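PDB 3RMU: methylmalonyl-CoA epimerase, mitochondrial from Homo sapiens, which interconverts the (R) and (S) forms of methylmalonyl-CoA in mitochondrial propionyl-CoA metabolism, using a metal-dependent active site that here holds cobalt. Local coordinates for residues 5-10 with 53-58; 10-15 with 67-72; 29-34 with 43-48; 80-85 with 128-133. All coordinates share one frame; numbering follows the deposited sequence.

Contact 1: 5-10 with 53-58; sequences RLNHVA and KMELLH. With CO (cobalt (II) ion), chain E.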
loop_
_atom_site.group_PDB
_atom_site.type_symbol
_atom_site.label_atom_id
_atom_site.label_comp_id
_atom_site.label_asym_id
_atom_site.label_seq_id
_atom_site.Cartn_x
_atom_site.Cartn_y
_atom_site.Cartn_z
ATOM N N ARG A 5 4.943 6.091 -11.925
ATOM C CA ARG A 5 3.811 5.294 -11.474
ATOM C C ARG A 5 4.110 4.505 -10.212
ATOM O O ARG A 5 5.245 4.275 -9.878
ATOM C CB ARG A 5 3.330 4.300 -12.581
ATOM C CG ARG A 5 4.346 3.224 -13.031
ATOM C CD ARG A 5 3.744 2.205 -14.048
ATOM N NE ARG A 5 3.203 2.868 -15.243
ATOM C CZ ARG A 5 3.911 3.202 -16.329
ATOM N NH1 ARG A 5 5.216 2.929 -16.407
ATOM N NH2 ARG A 5 3.309 3.805 -17.359
ATOM N N LEU A 6 3.068 4.007 -9.583
ATOM C CA LEU A 6 3.231 3.021 -8.532
ATOM C C LEU A 6 3.465 1.681 -9.199
ATOM O O LEU A 6 2.596 1.149 -9.857
ATOM C CB LEU A 6 2.014 2.965 -7.609
ATOM C CG LEU A 6 2.141 1.949 -6.465
ATOM C CD1 LEU A 6 2.850 2.652 -5.380
ATOM C CD2 LEU A 6 0.759 1.473 -6.032
ATOM N N ASN A 7 4.668 1.157 -9.045
ATOM C CA ASN A 7 5.057 -0.147 -9.550
ATOM C C ASN A 7 4.430 -1.291 -8.718
ATOM O O ASN A 7 3.836 -2.186 -9.267
ATOM C CB ASN A 7 6.576 -0.224 -9.612
ATOM C CG ASN A 7 7.067 -1.526 -10.133
ATOM O OD1 ASN A 7 7.053 -2.548 -9.443
ATOM N ND2 ASN A 7 7.519 -1.507 -11.385
ATOM N N HIS A 8 4.522 -1.241 -7.398
ATOM C CA HIS A 8 3.885 -2.253 -6.563
ATOM C C HIS A 8 3.613 -1.749 -5.167
ATOM O O HIS A 8 4.238 -0.763 -4.723
ATOM C CB HIS A 8 4.726 -3.568 -6.487
ATOM C CG HIS A 8 6.147 -3.432 -5.989
ATOM N ND1 HIS A 8 7.215 -3.261 -6.837
ATOM C CD2 HIS A 8 6.691 -3.632 -4.747
ATOM C CE1 HIS A 8 8.343 -3.259 -6.135
ATOM N NE2 HIS A 8 8.048 -3.463 -4.856
ATOM N N VAL A 9 2.672 -2.420 -4.508
ATOM C CA VAL A 9 2.506 -2.326 -3.065
ATOM C C VAL A 9 2.983 -3.664 -2.574
ATOM O O VAL A 9 2.539 -4.682 -3.093
ATOM C CB VAL A 9 1.062 -2.060 -2.640
ATOM C CG1 VAL A 9 0.942 -2.150 -1.117
ATOM C CG2 VAL A 9 0.666 -0.709 -3.061
ATOM N N ALA A 10 3.900 -3.692 -1.608
ATOM C CA ALA A 10 4.470 -4.958 -1.088
ATOM C C ALA A 10 3.767 -5.281 0.238
ATOM O O ALA A 10 3.685 -4.430 1.112
ATOM C CB ALA A 10 5.973 -4.827 -0.750
ATOM N N LYS A 53 0.697 -3.816 -9.402
ATOM C CA LYS A 53 0.732 -5.104 -8.747
ATOM C C LYS A 53 0.907 -5.022 -7.264
ATOM O O LYS A 53 1.454 -4.053 -6.744
ATOM C CB LYS A 53 1.936 -5.890 -9.261
ATOM C CG LYS A 53 1.860 -6.094 -10.684
ATOM C CD LYS A 53 2.926 -6.930 -11.251
ATOM C CE LYS A 53 2.404 -7.594 -12.481
ATOM N NZ LYS A 53 3.272 -7.223 -13.594
ATOM N N MET A 54 0.423 -6.067 -6.602
ATOM C CA MET A 54 0.727 -6.308 -5.215
ATOM C C MET A 54 1.801 -7.380 -5.225
ATOM O O MET A 54 1.696 -8.355 -5.962
ATOM C CB MET A 54 -0.492 -6.817 -4.438
ATOM C CG MET A 54 -1.717 -5.938 -4.469
ATOM S SD MET A 54 -3.144 -6.700 -3.644
ATOM C CE MET A 54 -2.578 -6.847 -1.952
ATOM N N GLU A 55 2.837 -7.208 -4.421
ATOM C CA GLU A 55 3.884 -8.235 -4.306
ATOM C C GLU A 55 3.676 -8.794 -2.924
ATOM O O GLU A 55 3.876 -8.091 -1.923
ATOM C CB GLU A 55 5.284 -7.684 -4.454
ATOM C CG GLU A 55 5.535 -7.114 -5.896
ATOM C CD GLU A 55 6.996 -6.850 -6.239
ATOM O OE1 GLU A 55 7.881 -7.117 -5.387
ATOM O OE2 GLU A 55 7.224 -6.377 -7.394
ATOM N N LEU A 56 3.219 -10.047 -2.866
ATOM C CA LEU A 56 3.090 -10.745 -1.591
ATOM C C LEU A 56 4.434 -11.419 -1.271
ATOM O O LEU A 56 4.969 -12.191 -2.068
ATOM C CB LEU A 56 1.963 -11.799 -1.667
ATOM C CG LEU A 56 0.583 -11.388 -2.184
ATOM C CD1 LEU A 56 -0.349 -12.618 -2.315
ATOM C CD2 LEU A 56 -0.020 -10.347 -1.271
ATOM N N LEU A 57 4.967 -11.177 -0.071
ATOM C CA LEU A 57 6.355 -11.509 0.221
ATOM C C LEU A 57 6.387 -12.382 1.449
ATOM O O LEU A 57 5.650 -12.113 2.390
ATOM C CB LEU A 57 7.151 -10.242 0.545
ATOM C CG LEU A 57 7.271 -9.215 -0.594
ATOM C CD1 LEU A 57 8.071 -7.981 -0.101
ATOM C CD2 LEU A 57 7.922 -9.856 -1.798
ATOM N N HIS A 58 7.246 -13.395 1.410
ATOM C CA HIS A 58 7.527 -14.238 2.581
ATOM C C HIS A 58 9.026 -14.518 2.663
ATOM O O HIS A 58 9.672 -14.691 1.630
ATOM C CB HIS A 58 6.733 -15.545 2.500
ATOM C CG HIS A 58 6.831 -16.369 3.740
ATOM N ND1 HIS A 58 6.100 -16.088 4.875
ATOM C CD2 HIS A 58 7.605 -17.434 4.040
ATOM C CE1 HIS A 58 6.409 -16.963 5.817
ATOM N NE2 HIS A 58 7.311 -17.797 5.331
HETATM CO CO CO E . 9.561 -3.806 -3.584
HETATM O O HOH W 1 5.769 -5.475 -9.396
HETATM O O HOH W 2 10.717 -5.192 -5.106
HETATM O O HOH W 3 8.762 -5.959 -3.164
HETATM O O HOH W 4 11.534 -4.900 -3.023
#
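The carboxylate of Glu55 lies flat over one face of the His8 imidazole, the two planes 13° apart, with OE2 3.2 Å from His8 ND1. That closeness is stacking, because the N-H of ND1 points elsewhere, along the ring plane to a lone pair of Asn7 OD1 at 2.7 Å. His8 CG sits in the crowded position between backbone N and carbonyl carbon (chi1 57°), and the other ring nitrogen, NE2, binds cobalt at 2.0 Å. Asn7 and His8 both face Cys82 of strand 77-85 in a classic beta bulge, the asparagine serving the histidine as second shell. The extended Glu55 chain reaches over from the parallel strand, whose register is set by Val9 N to Lys53 O (3.0 Å) and Glu55 N to Val9 O (2.9 Å). Beyond these bonds, small Ala10 rests its CB on Leu57 CD1. Water 1 links Asn7 OD1 to Glu55 OE2, which also bonds His112, while Glu55 OE1 accepts a bond of 2.7 Å from metal-bound water 3. Glu55 is thus a second-shell residue: its probable negative charge would partly offset that of the metal and polarise the bound water, while Asn7 fixes the rotation of the His8 ring.

Contact 2: 10-15 with 67-72; sequences AIAVPD and AGFLQK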
loop_
_atom_site.group_PDB
_atom_site.type_symbol
_atom_site.label_atom_id
_atom_site.label_comp_id
_atom_site.label_asym_id
_atom_site.label_seq_id
_atom_site.Cartn_x
_atom_site.Cartn_y
_atom_site.Cartn_z
ATOM N N ALA A 10 3.900 -3.692 -1.608
ATOM C CA ALA A 10 4.470 -4.958 -1.088
ATOM C C ALA A 10 3.767 -5.281 0.238
ATOM O O ALA A 10 3.685 -4.430 1.112
ATOM C CB ALA A 10 5.973 -4.827 -0.750
ATOM N N ILE A 11 3.284 -6.504 0.345
ATOM C CA ILE A 11 2.627 -7.016 1.571
ATOM C C ILE A 11 3.420 -8.200 2.071
ATOM O O ILE A 11 3.641 -9.147 1.313
ATOM C CB ILE A 11 1.151 -7.501 1.298
ATOM C CG1 ILE A 11 0.319 -6.482 0.527
ATOM C CG2 ILE A 11 0.464 -7.950 2.637
ATOM C CD1 ILE A 11 0.197 -5.145 1.094
ATOM N N ALA A 12 3.868 -8.155 3.339
ATOM C CA ALA A 12 4.489 -9.276 3.983
ATOM C C ALA A 12 3.403 -10.192 4.544
ATOM O O ALA A 12 2.437 -9.732 5.156
ATOM C CB ALA A 12 5.410 -8.798 5.098
ATOM N N VAL A 13 3.511 -11.480 4.256
ATOM C CA VAL A 13 2.512 -12.446 4.731
ATOM C C VAL A 13 3.205 -13.584 5.404
ATOM O O VAL A 13 4.302 -13.989 4.991
ATOM C CB VAL A 13 1.628 -12.947 3.587
ATOM C CG1 VAL A 13 0.845 -11.760 2.974
ATOM C CG2 VAL A 13 2.417 -13.695 2.528
ATOM N N PRO A 14 2.574 -14.139 6.453
ATOM C CA PRO A 14 3.189 -15.248 7.182
ATOM C C PRO A 14 3.009 -16.565 6.445
ATOM O O PRO A 14 3.670 -17.532 6.755
ATOM C CB PRO A 14 2.424 -15.253 8.494
ATOM C CG PRO A 14 1.083 -14.683 8.134
ATOM C CD PRO A 14 1.343 -13.653 7.100
ATOM N N ASP A 15 2.135 -16.601 5.443
ATOM C CA ASP A 15 1.941 -17.833 4.704
ATOM C C ASP A 15 1.704 -17.476 3.268
ATOM O O ASP A 15 0.619 -17.048 2.907
ATOM C CB ASP A 15 0.756 -18.631 5.287
ATOM C CG ASP A 15 0.636 -20.022 4.695
ATOM O OD1 ASP A 15 0.710 -20.171 3.463
ATOM O OD2 ASP A 15 0.463 -20.983 5.472
ATOM N N ALA A 67 11.951 -10.604 7.773
ATOM C CA ALA A 67 11.745 -11.517 8.913
ATOM C C ALA A 67 11.389 -10.735 10.180
ATOM O O ALA A 67 10.528 -11.149 10.955
ATOM C CB ALA A 67 12.962 -12.395 9.133
ATOM N N GLY A 68 12.029 -9.586 10.369
ATOM C CA GLY A 68 11.785 -8.761 11.566
ATOM C C GLY A 68 10.409 -8.113 11.553
ATOM O O GLY A 68 9.748 -8.008 12.581
ATOM N N PHE A 69 9.966 -7.696 10.369
ATOM C CA PHE A 69 8.614 -7.167 10.214
ATOM C C PHE A 69 7.550 -8.214 10.611
ATOM O O PHE A 69 6.544 -7.878 11.224
ATOM C CB PHE A 69 8.418 -6.694 8.783
ATOM C CG PHE A 69 7.119 -5.999 8.544
ATOM C CD1 PHE A 69 6.982 -4.642 8.798
ATOM C CD2 PHE A 69 6.036 -6.693 8.067
ATOM C CE1 PHE A 69 5.783 -3.992 8.557
ATOM C CE2 PHE A 69 4.825 -6.042 7.819
ATOM C CZ PHE A 69 4.710 -4.691 8.068
ATOM N N LEU A 70 7.807 -9.482 10.301
ATOM C CA LEU A 70 6.807 -10.534 10.478
ATOM C C LEU A 70 6.742 -11.021 11.904
ATOM O O LEU A 70 5.754 -11.621 12.301
ATOM C CB LEU A 70 7.069 -11.705 9.534
ATOM C CG LEU A 70 6.445 -11.503 8.150
ATOM C CD1 LEU A 70 7.018 -12.490 7.129
ATOM C CD2 LEU A 70 4.920 -11.624 8.226
ATOM N N GLN A 71 7.793 -10.747 12.669
ATOM C CA GLN A 71 7.761 -10.914 14.111
ATOM C C GLN A 71 6.898 -9.837 14.796
ATOM O O GLN A 71 6.170 -10.144 15.747
ATOM C CB GLN A 71 9.185 -10.916 14.676
ATOM C CG GLN A 71 10.006 -12.134 14.244
ATOM C CD GLN A 71 11.472 -12.060 14.662
ATOM O OE1 GLN A 71 11.826 -11.392 15.638
ATOM N NE2 GLN A 71 12.333 -12.757 13.922
ATOM N N LYS A 72 6.985 -8.588 14.336
ATOM C CA LYS A 72 6.139 -7.499 14.877
ATOM C C LYS A 72 4.674 -7.609 14.445
ATOM O O LYS A 72 3.777 -7.294 15.220
ATOM C CB LYS A 72 6.672 -6.100 14.486
ATOM C CG LYS A 72 7.212 -5.283 15.668
ATOM C CD LYS A 72 7.108 -3.777 15.423
ATOM C CE LYS A 72 7.825 -2.988 16.520
ATOM N NZ LYS A 72 7.986 -1.539 16.185
#
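This is plain apolar packing of a short helix against the end of a central strand, where strand 3-12 gives way to the turn that leads into helix 16-26. Two neighbouring residues of helix 67-72 do the work. Phe69, its CG anti to the backbone N (chi1 -174°), extends its ring so that CD2 lies 3.7 Å from Ala12 CB. Leu70 reaches across beside it: its CG stands 4.2 Å from the same methyl, and its two branches spread along the chain that follows. CD1 meets the carbonyl oxygen of Val13 at 3.8 Å, and CD2 lies 3.9 Å from Pro14 N, at the nitrogen end of the proline ring. Alanine suits position 12 because its single methyl can be met by both larger side chains at once. Proline, whose nitrogen carries no hydrogen, offers leucine an apolar surface just past the end of the strand. Val13 starts its side chain away from the helix and takes part through its backbone, its O accepting a bond from His58 ND1. Beyond the pair, Phe69 meets His79 edge-to-face and Leu70 touches Pro59, so the helix bears on the ends of strands 77-85 and 53-59 as well as 3-12.

Contact 3: 29-34 with 43-48; sequences AQVSEA and SVVFVN
Valines and alanines form the apolar side of this antiparallel pairing. Val31 and Val47, a non-hydrogen-bonded pair, lie side by side and point the same way, their CG2 methyls 4.0 Å apart. Ala29 CB meets the other branch of Val47, CG1, at 3.6 Å, and Val45 fills the far end, its CG2 3.8 Å from Ala34 CB. Branched valines favour the extended backbone, while the small alanines fit against the valine methyls at either end. Farther out, Ser32 replaces part of the regular backbone pattern. Its N donates to Phe46 O (2.9 Å), but the return bond from Phe46 N goes to the side-chain OG, at 2.9 Å and nearly straight (168°). With OG between backbone N and carbonyl carbon (chi1 76°), the hydroxyl also donates to Glu33 O, and it lies at the edge of the Phe46 ring, one face of which carries Val44 CG2. At the polar edge, Gln30 and Asn48 run alongside each other, their amides steeply inclined. Asn48 N donates to Gln30 O (2.9 Å), and Asn48 ND2 to Gln30 OE1 at 3.1 Å from above the carbonyl plane, while Asn48 OD1 accepts a hydrogen bond from Gly50 N. Water 5 bridges Gln30 N and Asn48 O. This hairpin brings strand 30-37 to the sheet's outer side within the chain; helix 16-26 covers Val31 and Val45, and strand 53-59 continues the sheet beyond 42-48.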
loop_
_atom_site.group_PDB
_atom_site.type_symbol
_atom_site.label_atom_id
_atom_site.label_comp_id
_atom_site.label_asym_id
_atom_site.label_seq_id
_atom_site.Cartn_x
_atom_site.Cartn_y
_atom_site.Cartn_z
ATOM N N ALA A 29 -8.602 -12.498 -8.214
ATOM C CA ALA A 29 -7.432 -11.822 -8.810
ATOM C C ALA A 29 -6.609 -12.746 -9.714
ATOM O O ALA A 29 -6.620 -13.997 -9.585
ATOM C CB ALA A 29 -6.524 -11.247 -7.720
ATOM N N GLN A 30 -5.855 -12.117 -10.610
ATOM C CA GLN A 30 -4.843 -12.816 -11.379
ATOM C C GLN A 30 -3.607 -12.882 -10.521
ATOM O O GLN A 30 -3.088 -11.859 -10.103
ATOM C CB GLN A 30 -4.552 -12.062 -12.681
ATOM C CG GLN A 30 -3.609 -12.805 -13.600
ATOM C CD GLN A 30 -3.417 -12.093 -14.925
ATOM O OE1 GLN A 30 -2.409 -11.423 -15.137
ATOM N NE2 GLN A 30 -4.389 -12.243 -15.832
ATOM N N VAL A 31 -3.138 -14.090 -10.254
ATOM C CA VAL A 31 -2.060 -14.275 -9.305
ATOM C C VAL A 31 -1.000 -15.211 -9.925
ATOM O O VAL A 31 -1.336 -16.217 -10.562
ATOM C CB VAL A 31 -2.639 -14.854 -7.985
ATOM C CG1 VAL A 31 -1.569 -15.213 -7.037
ATOM C CG2 VAL A 31 -3.666 -13.864 -7.337
ATOM N N SER A 32 0.268 -14.862 -9.733
ATOM C CA SER A 32 1.392 -15.658 -10.223
ATOM C C SER A 32 1.633 -16.860 -9.330
ATOM O O SER A 32 1.202 -16.902 -8.190
ATOM C CB SER A 32 2.675 -14.832 -10.292
ATOM O OG SER A 32 3.261 -14.623 -8.994
ATOM N N GLU A 33 2.354 -17.829 -9.858
ATOM C CA GLU A 33 3.030 -18.801 -9.024
ATOM C C GLU A 33 4.051 -18.101 -8.102
ATOM O O GLU A 33 4.586 -17.039 -8.446
ATOM C CB GLU A 33 3.759 -19.807 -9.915
ATOM C CG GLU A 33 2.858 -20.678 -10.781
ATOM C CD GLU A 33 3.650 -21.754 -11.535
ATOM O OE1 GLU A 33 4.319 -21.413 -12.541
ATOM O OE2 GLU A 33 3.605 -22.936 -11.118
ATOM N N ALA A 34 4.288 -18.678 -6.923
ATOM C CA ALA A 34 5.377 -18.243 -6.048
ATOM C C ALA A 34 6.725 -18.371 -6.740
ATOM O O ALA A 34 7.036 -19.416 -7.327
ATOM C CB ALA A 34 5.383 -19.026 -4.771
ATOM N N SER A 43 10.530 -14.872 -0.956
ATOM C CA SER A 43 9.699 -15.459 -2.036
ATOM C C SER A 43 8.567 -14.483 -2.358
ATOM O O SER A 43 8.046 -13.822 -1.481
ATOM C CB SER A 43 9.120 -16.821 -1.608
ATOM O OG SER A 43 10.147 -17.828 -1.501
ATOM N N VAL A 44 8.174 -14.377 -3.630
ATOM C CA VAL A 44 7.145 -13.392 -4.012
ATOM C C VAL A 44 6.008 -14.036 -4.805
ATOM O O VAL A 44 6.258 -14.910 -5.664
ATOM C CB VAL A 44 7.750 -12.227 -4.853
ATOM C CG1 VAL A 44 8.499 -12.766 -6.075
ATOM C CG2 VAL A 44 6.638 -11.168 -5.259
ATOM N N VAL A 45 4.776 -13.604 -4.547
ATOM C CA VAL A 45 3.694 -13.833 -5.519
ATOM C C VAL A 45 3.231 -12.440 -5.969
ATOM O O VAL A 45 3.054 -11.515 -5.169
ATOM C CB VAL A 45 2.511 -14.674 -4.928
ATOM C CG1 VAL A 45 1.177 -14.458 -5.677
ATOM C CG2 VAL A 45 2.828 -16.187 -4.815
ATOM N N PHE A 46 3.050 -12.306 -7.276
ATOM C CA PHE A 46 2.570 -11.086 -7.902
ATOM C C PHE A 46 1.069 -11.171 -8.107
ATOM O O PHE A 46 0.587 -12.134 -8.699
ATOM C CB PHE A 46 3.256 -10.916 -9.277
ATOM C CG PHE A 46 4.726 -10.800 -9.190
ATOM C CD1 PHE A 46 5.318 -9.576 -8.858
ATOM C CD2 PHE A 46 5.546 -11.918 -9.371
ATOM C CE1 PHE A 46 6.723 -9.462 -8.736
ATOM C CE2 PHE A 46 6.928 -11.813 -9.244
ATOM C CZ PHE A 46 7.522 -10.573 -8.913
ATOM N N VAL A 47 0.332 -10.191 -7.579
ATOM C CA VAL A 47 -1.102 -10.076 -7.844
ATOM C C VAL A 47 -1.266 -8.955 -8.860
ATOM O O VAL A 47 -0.902 -7.830 -8.575
ATOM C CB VAL A 47 -1.886 -9.773 -6.602
ATOM C CG1 VAL A 47 -3.376 -9.608 -6.946
ATOM C CG2 VAL A 47 -1.649 -10.881 -5.568
ATOM N N ASN A 48 -1.727 -9.291 -10.055
ATOM C CA ASN A 48 -1.779 -8.311 -11.137
ATOM C C ASN A 48 -3.161 -7.673 -11.162
ATOM O O ASN A 48 -4.109 -8.294 -11.588
ATOM C CB ASN A 48 -1.448 -8.952 -12.465
ATOM C CG ASN A 48 -1.542 -7.959 -13.661
ATOM O OD1 ASN A 48 -1.650 -6.748 -13.478
ATOM N ND2 ASN A 48 -1.488 -8.492 -14.876
HETATM O O HOH W 5 -6.483 -9.318 -10.740
#

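Contact 4: 80-85 with 128-133; sequences HICIEV and LVELEQ. With CO (cobalt (II) ion), chain E.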
loop_
_atom_site.group_PDB
_atom_site.type_symbol
_atom_site.label_atom_id
_atom_site.label_comp_id
_atom_site.label_asym_id
_atom_site.label_seq_id
_atom_site.Cartn_x
_atom_site.Cartn_y
_atom_site.Cartn_z
ATOM N N HIS A 80 5.946 -2.022 2.019
ATOM C CA HIS A 80 6.471 -0.828 1.323
ATOM C C HIS A 80 5.632 -0.498 0.099
ATOM O O HIS A 80 4.849 -1.327 -0.349
ATOM C CB HIS A 80 7.978 -0.932 0.943
ATOM C CG HIS A 80 8.352 -1.992 -0.065
ATOM N ND1 HIS A 80 8.738 -3.261 0.303
ATOM C CD2 HIS A 80 8.482 -1.943 -1.425
ATOM C CE1 HIS A 80 9.062 -3.952 -0.777
ATOM N NE2 HIS A 80 8.923 -3.183 -1.842
ATOM N N ILE A 81 5.825 0.694 -0.442
ATOM C CA ILE A 81 5.315 1.026 -1.781
ATOM C C ILE A 81 6.504 1.270 -2.684
ATOM O O ILE A 81 7.544 1.774 -2.238
ATOM C CB ILE A 81 4.387 2.234 -1.735
ATOM C CG1 ILE A 81 5.063 3.463 -1.079
ATOM C CG2 ILE A 81 3.092 1.873 -0.943
ATOM C CD1 ILE A 81 4.230 4.775 -1.190
ATOM N N CYS A 82 6.375 0.941 -3.960
ATOM C CA CYS A 82 7.448 1.158 -4.861
ATOM C C CYS A 82 6.994 2.089 -5.964
ATOM O O CYS A 82 6.033 1.799 -6.674
ATOM C CB CYS A 82 7.970 -0.143 -5.449
ATOM S SG CYS A 82 9.202 0.102 -6.745
ATOM N N ILE A 83 7.682 3.217 -6.074
ATOM C CA ILE A 83 7.373 4.216 -7.094
ATOM C C ILE A 83 8.524 4.341 -8.109
ATOM O O ILE A 83 9.722 4.360 -7.762
ATOM C CB ILE A 83 7.032 5.603 -6.452
ATOM C CG1 ILE A 83 5.985 5.474 -5.350
ATOM C CG2 ILE A 83 6.546 6.642 -7.525
ATOM C CD1 ILE A 83 5.694 6.796 -4.624
ATOM N N GLU A 84 8.161 4.440 -9.379
ATOM C CA GLU A 84 9.156 4.543 -10.423
ATOM C C GLU A 84 9.718 5.949 -10.542
ATOM O O GLU A 84 9.048 6.937 -10.248
ATOM C CB GLU A 84 8.595 4.075 -11.763
ATOM C CG GLU A 84 8.262 2.593 -11.701
ATOM C CD GLU A 84 7.698 2.040 -12.969
ATOM O OE1 GLU A 84 7.641 2.769 -13.981
ATOM O OE2 GLU A 84 7.296 0.864 -12.949
ATOM N N VAL A 85 10.966 6.027 -10.966
ATOM C CA VAL A 85 11.589 7.303 -11.254
ATOM C C VAL A 85 12.321 7.162 -12.578
ATOM O O VAL A 85 12.708 6.060 -12.960
ATOM C CB VAL A 85 12.582 7.772 -10.140
ATOM C CG1 VAL A 85 11.854 7.998 -8.809
ATOM C CG2 VAL A 85 13.752 6.788 -9.978
ATOM N N LEU A 128 7.504 3.159 4.282
ATOM C CA LEU A 128 8.750 2.796 3.572
ATOM C C LEU A 128 8.545 2.884 2.079
ATOM O O LEU A 128 7.690 2.195 1.518
ATOM C CB LEU A 128 9.257 1.414 3.983
ATOM C CG LEU A 128 10.456 0.854 3.210
ATOM C CD1 LEU A 128 11.736 1.651 3.486
ATOM C CD2 LEU A 128 10.700 -0.606 3.602
ATOM N N VAL A 129 9.333 3.729 1.435
ATOM C CA VAL A 129 9.200 3.978 0.008
ATOM C C VAL A 129 10.434 3.469 -0.735
ATOM O O VAL A 129 11.561 3.822 -0.401
ATOM C CB VAL A 129 8.974 5.446 -0.310
ATOM C CG1 VAL A 129 8.919 5.654 -1.841
ATOM C CG2 VAL A 129 7.688 5.994 0.394
ATOM N N GLU A 130 10.196 2.617 -1.734
ATOM C CA GLU A 130 11.266 2.101 -2.628
ATOM C C GLU A 130 11.107 2.904 -3.907
ATOM O O GLU A 130 9.989 3.097 -4.387
ATOM C CB GLU A 130 10.975 0.623 -2.884
ATOM C CG GLU A 130 11.812 -0.087 -3.933
ATOM C CD GLU A 130 11.438 -1.570 -4.125
ATOM O OE1 GLU A 130 10.327 -2.123 -3.761
ATOM O OE2 GLU A 130 12.372 -2.235 -4.660
ATOM N N LEU A 131 12.191 3.463 -4.397
ATOM C CA LEU A 131 12.224 4.156 -5.691
ATOM C C LEU A 131 12.997 3.283 -6.659
ATOM O O LEU A 131 14.073 2.786 -6.342
ATOM C CB LEU A 131 12.891 5.520 -5.599
ATOM C CG LEU A 131 12.172 6.558 -4.715
ATOM C CD1 LEU A 131 12.976 7.859 -4.629
ATOM C CD2 LEU A 131 10.743 6.799 -5.244
ATOM N N GLU A 132 12.438 3.106 -7.851
ATOM C CA GLU A 132 13.007 2.166 -8.802
ATOM C C GLU A 132 13.074 2.787 -10.152
ATOM O O GLU A 132 12.153 3.457 -10.603
ATOM C CB GLU A 132 12.187 0.855 -8.827
ATOM C CG GLU A 132 12.684 -0.139 -9.891
ATOM C CD GLU A 132 11.996 -1.507 -9.826
ATOM O OE1 GLU A 132 12.449 -2.404 -9.081
ATOM O OE2 GLU A 132 11.001 -1.691 -10.530
ATOM N N GLN A 133 14.199 2.574 -10.807
ATOM C CA GLN A 133 14.433 3.100 -12.115
ATOM C C GLN A 133 13.362 2.616 -13.093
ATOM O O GLN A 133 13.167 1.411 -13.229
ATOM C CB GLN A 133 15.826 2.614 -12.562
ATOM C CG GLN A 133 16.183 2.947 -13.966
ATOM C CD GLN A 133 16.467 4.394 -14.151
ATOM O OE1 GLN A 133 17.550 4.879 -13.801
ATOM N NE2 GLN A 133 15.517 5.103 -14.732
HETATM CO CO CO E . 9.561 -3.806 -3.584
HETATM O O HOH W 4 11.534 -4.900 -3.023
HETATM O O HOH W 2 10.717 -5.192 -5.106
HETATM O O HOH W 3 8.762 -5.959 -3.164
#
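Two of the three protein ligands of the cobalt site, His80 and Glu130, come from this parallel strand pair in the vicinal oxygen chelate fold. His80 NE2 binds the metal at 2.0 Å and Glu130 OE1 at 1.9 Å, the ring and carboxylate planes turned 67° apart. His80 holds its CG in the crowded position between backbone N and carbonyl carbon (chi1 65°), whereas the Glu130 chain is fully extended. Glutamate's length thus carries its oxygen to the metal past Cys82, whose CB lies 3.5 Å from OE1 and whose SG packs on Glu132 CB. The other oxygen, OE2, stays off the metal and is met weakly by bound waters 2 and 4. Backbone bonds fix the register; the straightest, Glu130 N to Ile81 O, is 2.8 Å at 178°. On the other face most side chains are aliphatic: Ile81 lies alongside Val129, and Val85 crosses Leu131 at about a right angle, its CG1 3.9 Å from Leu131 CD2, branched residues suiting buried strands. Met54 and Tyr23 of the second subunit pack on Ile81 and Val129 there. Strand 3-12, bearing the third ligand His8, flanks 77-85, and strand 115-119 lies beyond 129-133, its Phe118 meeting His80 edge-to-face.

Contacts 1 and 4 are the buried pair: each joins two parallel strands, and together they supply the three cobalt ligands, meeting where strands 3-12 and 77-85 bond side by side. Their metal-facing sides carry the polar ligands and second-shell groups, and their reverse sides pack apolar residues against the second subunit. Contacts 2 and 3 lie farther out and are partly buried. Contact 2 shares Ala10 and strand 3-12 with contact 1 but is purely apolar, a helix resting on a strand end. Contact 3 is an antiparallel hairpin with a solvent-side amide pair; its strand 42-48 bonds to the 53-58 segment of contact 1, while contact 4 remains about 9 Å away at the nearest atoms.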